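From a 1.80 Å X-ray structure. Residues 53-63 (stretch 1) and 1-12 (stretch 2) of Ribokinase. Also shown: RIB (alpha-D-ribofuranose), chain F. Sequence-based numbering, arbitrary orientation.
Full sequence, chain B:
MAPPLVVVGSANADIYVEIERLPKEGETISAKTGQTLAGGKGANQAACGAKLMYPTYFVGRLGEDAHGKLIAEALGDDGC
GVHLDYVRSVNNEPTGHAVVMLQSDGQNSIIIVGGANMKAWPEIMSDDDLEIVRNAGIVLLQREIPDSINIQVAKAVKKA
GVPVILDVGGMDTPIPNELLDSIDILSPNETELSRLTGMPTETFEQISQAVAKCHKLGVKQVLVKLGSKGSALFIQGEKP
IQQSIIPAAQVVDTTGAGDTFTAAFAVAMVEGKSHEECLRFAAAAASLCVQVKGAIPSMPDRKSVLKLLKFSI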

# COMPACT_ATOMS: atom_id res chain seq x y z
N MET B 53 -13.28 25.24 7.74
CA MET B 53 -13.60 25.74 9.10
C MET B 53 -15.07 25.53 9.47
O MET B 53 -15.62 26.38 10.12
CB MET B 53 -13.17 27.19 9.28
CG MET B 53 -11.78 27.44 8.80
SD MET B 53 -10.64 26.53 9.81
CE MET B 53 -11.04 27.12 11.44
N TYR B 54 -15.66 24.43 9.04
CA TYR B 54 -17.01 24.09 9.54
C TYR B 54 -16.88 22.84 10.41
O TYR B 54 -16.16 21.98 9.99
CB TYR B 54 -18.03 23.86 8.43
CG TYR B 54 -19.43 23.94 8.97
CD1 TYR B 54 -20.04 25.16 9.15
CD2 TYR B 54 -20.10 22.81 9.36
CE1 TYR B 54 -21.31 25.25 9.68
CE2 TYR B 54 -21.37 22.88 9.90
CZ TYR B 54 -21.97 24.11 10.06
OH TYR B 54 -23.22 24.18 10.58
N PRO B 55 -17.49 22.79 11.61
CA PRO B 55 -17.39 21.64 12.50
C PRO B 55 -17.74 20.38 11.70
O PRO B 55 -18.81 20.29 11.27
CB PRO B 55 -18.49 21.87 13.53
CG PRO B 55 -18.73 23.33 13.52
CD PRO B 55 -18.34 23.82 12.15
N THR B 56 -16.80 19.45 11.62
CA THR B 56 -16.98 18.28 10.75
C THR B 56 -16.63 16.97 11.45
O THR B 56 -15.54 16.85 12.03
CB THR B 56 -16.12 18.42 9.47
OG1 THR B 56 -16.54 19.58 8.74
CG2 THR B 56 -16.28 17.19 8.58
N TYR B 57 -17.54 16.00 11.40
CA TYR B 57 -17.33 14.66 11.93
C TYR B 57 -17.23 13.67 10.78
O TYR B 57 -17.98 13.77 9.80
CB TYR B 57 -18.51 14.24 12.84
CG TYR B 57 -18.50 14.91 14.17
CD1 TYR B 57 -18.90 16.24 14.30
CD2 TYR B 57 -18.08 14.24 15.31
CE1 TYR B 57 -18.87 16.88 15.52
CE2 TYR B 57 -18.05 14.88 16.54
CZ TYR B 57 -18.46 16.19 16.64
OH TYR B 57 -18.44 16.83 17.85
N PHE B 58 -16.33 12.70 10.90
CA PHE B 58 -16.26 11.61 9.95
C PHE B 58 -16.68 10.33 10.66
O PHE B 58 -16.10 9.98 11.69
CB PHE B 58 -14.84 11.47 9.36
CG PHE B 58 -14.67 10.25 8.49
CD1 PHE B 58 -15.46 10.06 7.37
CD2 PHE B 58 -13.70 9.31 8.79
CE1 PHE B 58 -15.33 8.95 6.56
CE2 PHE B 58 -13.54 8.19 7.97
CZ PHE B 58 -14.35 8.01 6.84
N VAL B 59 -17.70 9.67 10.13
CA VAL B 59 -18.12 8.37 10.61
C VAL B 59 -17.68 7.29 9.63
O VAL B 59 -18.11 7.25 8.47
CB VAL B 59 -19.65 8.30 10.80
CG1 VAL B 59 -20.07 6.90 11.32
CG2 VAL B 59 -20.11 9.41 11.72
N GLY B 60 -16.80 6.41 10.08
CA GLY B 60 -16.22 5.46 9.17
C GLY B 60 -15.57 4.31 9.91
O GLY B 60 -15.50 4.34 11.14
N ARG B 61 -15.10 3.33 9.16
CA ARG B 61 -14.48 2.12 9.71
C ARG B 61 -13.09 1.93 9.14
O ARG B 61 -12.91 1.94 7.92
CB ARG B 61 -15.33 0.88 9.38
CG ARG B 61 -16.68 0.87 10.07
CD ARG B 61 -16.48 0.93 11.57
NE ARG B 61 -17.74 0.87 12.30
CZ ARG B 61 -18.40 1.95 12.71
NH1 ARG B 61 -17.93 3.17 12.44
NH2 ARG B 61 -19.54 1.81 13.38
N LEU B 62 -12.13 1.73 10.04
CA LEU B 62 -10.74 1.52 9.66
C LEU B 62 -10.25 0.18 10.16
O LEU B 62 -10.81 -0.37 11.11
CB LEU B 62 -9.85 2.62 10.25
CG LEU B 62 -10.18 4.04 9.83
CD1 LEU B 62 -9.22 5.00 10.51
CD2 LEU B 62 -10.07 4.13 8.32
N GLY B 63 -9.20 -0.36 9.54
CA GLY B 63 -8.49 -1.49 10.12
C GLY B 63 -7.49 -0.97 11.14
O GLY B 63 -7.13 0.20 11.12
O5 RIB F . -12.64 10.77 -5.12
C5 RIB F . -11.34 10.36 -4.77
C4 RIB F . -11.38 9.12 -4.14
O4 RIB F . -12.11 8.08 -4.95
C3 RIB F . -9.88 8.59 -4.13
O3 RIB F . -9.21 9.15 -2.90
C2 RIB F . -9.95 7.34 -4.24
O2 RIB F . -9.54 6.62 -3.02
C1 RIB F . -11.51 6.95 -4.67
O1 RIB F . -12.14 6.31 -3.62
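Stretch 2 (1-12) MAPPLVVVGSAN

What packs at the apolar centre? Stretch 2 runs extended beside the strand 56-63, and side chains pair across the sheet. Val59 meets two valines on one face, its CB 3.8 Å from Val8 CG2 and its CG2 4.0 Å from Val6 CG1; Tyr57 shares that face. On the other, Phe58 CD1 lies 4.3 Å from Val7 CG1, and Thr56 OG1 lies 3.7 Å from Leu5 CD2.

How do the backbones run? They are parallel, their axes 14° apart and 4.7 Å at closest approach, with Thr56 beside Leu5 and Val59 beside Val8. Hydrogen bonds alternate: Tyr57 N gives to Leu5 O (2.9 Å), Val7 N to Tyr57 O (2.9 Å), Val59 N to Val7 O (2.7 Å) and Gly9 N to Val59 O (3.1 Å).

What closes the N-terminal end? Tyr57 CD1 touches Pro4 CB at 3.6 Å, while Met1 SD sits at the edge of the Tyr57 ring. Tyr54 reaches across, its OH donating to Pro3 O at 2.7 Å, and Leu5 N bonds to Pro55 O at 2.9 Å.

What happens beyond Gly9? Apolar contact persists, with Leu62 CD2 3.6 Å from Ala11 CB, but direct pairing gives way to water 1, whose O accepts from Arg61 N at 2.8 Å and lies 2.8 Å from Gly9 O.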

# COMPACT_ATOMS: atom_id res chain seq x y z
N MET B 1 -20.95 24.92 19.43
CA MET B 1 -20.73 24.32 18.12
C MET B 1 -22.00 24.32 17.26
O MET B 1 -23.06 23.83 17.68
CB MET B 1 -20.21 22.88 18.26
CG MET B 1 -19.65 22.29 16.97
SD MET B 1 -19.48 20.48 16.93
CE MET B 1 -18.51 20.19 18.41
N ALA B 2 -21.88 24.87 16.06
CA ALA B 2 -22.95 24.80 15.06
C ALA B 2 -23.27 23.35 14.74
O ALA B 2 -22.41 22.46 14.91
CB ALA B 2 -22.54 25.56 13.81
N PRO B 3 -24.51 23.07 14.30
CA PRO B 3 -24.79 21.68 13.93
C PRO B 3 -23.85 21.23 12.83
O PRO B 3 -23.78 21.84 11.77
CB PRO B 3 -26.26 21.73 13.46
CG PRO B 3 -26.57 23.19 13.27
CD PRO B 3 -25.71 23.92 14.24
N PRO B 4 -23.09 20.17 13.10
CA PRO B 4 -21.92 19.84 12.29
C PRO B 4 -22.23 19.21 10.95
O PRO B 4 -23.30 18.61 10.76
CB PRO B 4 -21.16 18.84 13.16
CG PRO B 4 -22.24 18.17 13.95
CD PRO B 4 -23.22 19.27 14.27
N LEU B 5 -21.28 19.36 10.03
CA LEU B 5 -21.25 18.52 8.84
C LEU B 5 -20.86 17.12 9.27
O LEU B 5 -19.79 16.91 9.86
CB LEU B 5 -20.25 19.05 7.80
CG LEU B 5 -19.81 18.06 6.71
CD1 LEU B 5 -20.98 17.72 5.79
CD2 LEU B 5 -18.64 18.63 5.90
N VAL B 6 -21.73 16.16 8.99
CA VAL B 6 -21.41 14.77 9.30
C VAL B 6 -21.29 13.93 8.05
O VAL B 6 -22.23 13.79 7.27
CB VAL B 6 -22.44 14.15 10.24
CG1 VAL B 6 -22.09 12.68 10.49
CG2 VAL B 6 -22.48 14.92 11.53
N VAL B 7 -20.08 13.40 7.83
CA VAL B 7 -19.77 12.59 6.68
C VAL B 7 -19.71 11.14 7.11
O VAL B 7 -18.90 10.77 7.97
CB VAL B 7 -18.41 12.99 6.03
CG1 VAL B 7 -18.14 12.16 4.78
CG2 VAL B 7 -18.39 14.51 5.73
N VAL B 8 -20.59 10.32 6.54
CA VAL B 8 -20.54 8.90 6.78
C VAL B 8 -20.07 8.25 5.51
O VAL B 8 -20.70 8.38 4.46
CB VAL B 8 -21.91 8.34 7.22
CG1 VAL B 8 -21.77 6.84 7.56
CG2 VAL B 8 -22.45 9.13 8.41
N GLY B 9 -18.94 7.56 5.55
CA GLY B 9 -18.48 6.97 4.33
C GLY B 9 -17.11 6.33 4.44
O GLY B 9 -16.71 5.87 5.51
N SER B 10 -16.41 6.34 3.31
CA SER B 10 -15.18 5.56 3.12
C SER B 10 -13.88 6.28 3.45
O SER B 10 -13.77 7.50 3.31
CB SER B 10 -15.10 5.11 1.69
OG SER B 10 -15.13 6.25 0.83
N ALA B 11 -12.88 5.49 3.83
CA ALA B 11 -11.51 5.96 3.99
C ALA B 11 -10.60 4.95 3.31
O ALA B 11 -10.69 3.77 3.59
CB ALA B 11 -11.15 6.13 5.47
N ASN B 12 -9.76 5.42 2.39
CA ASN B 12 -8.83 4.58 1.63
C ASN B 12 -7.41 5.08 1.74
O ASN B 12 -7.18 6.28 1.74
CB ASN B 12 -9.17 4.58 0.12
CG ASN B 12 -10.46 3.88 -0.20
OD1 ASN B 12 -10.85 2.92 0.48
ND2 ASN B 12 -11.12 4.32 -1.27
O HOH W 1 -15.52 3.46 6.39
O HOH W 2 -11.24 1.78 5.72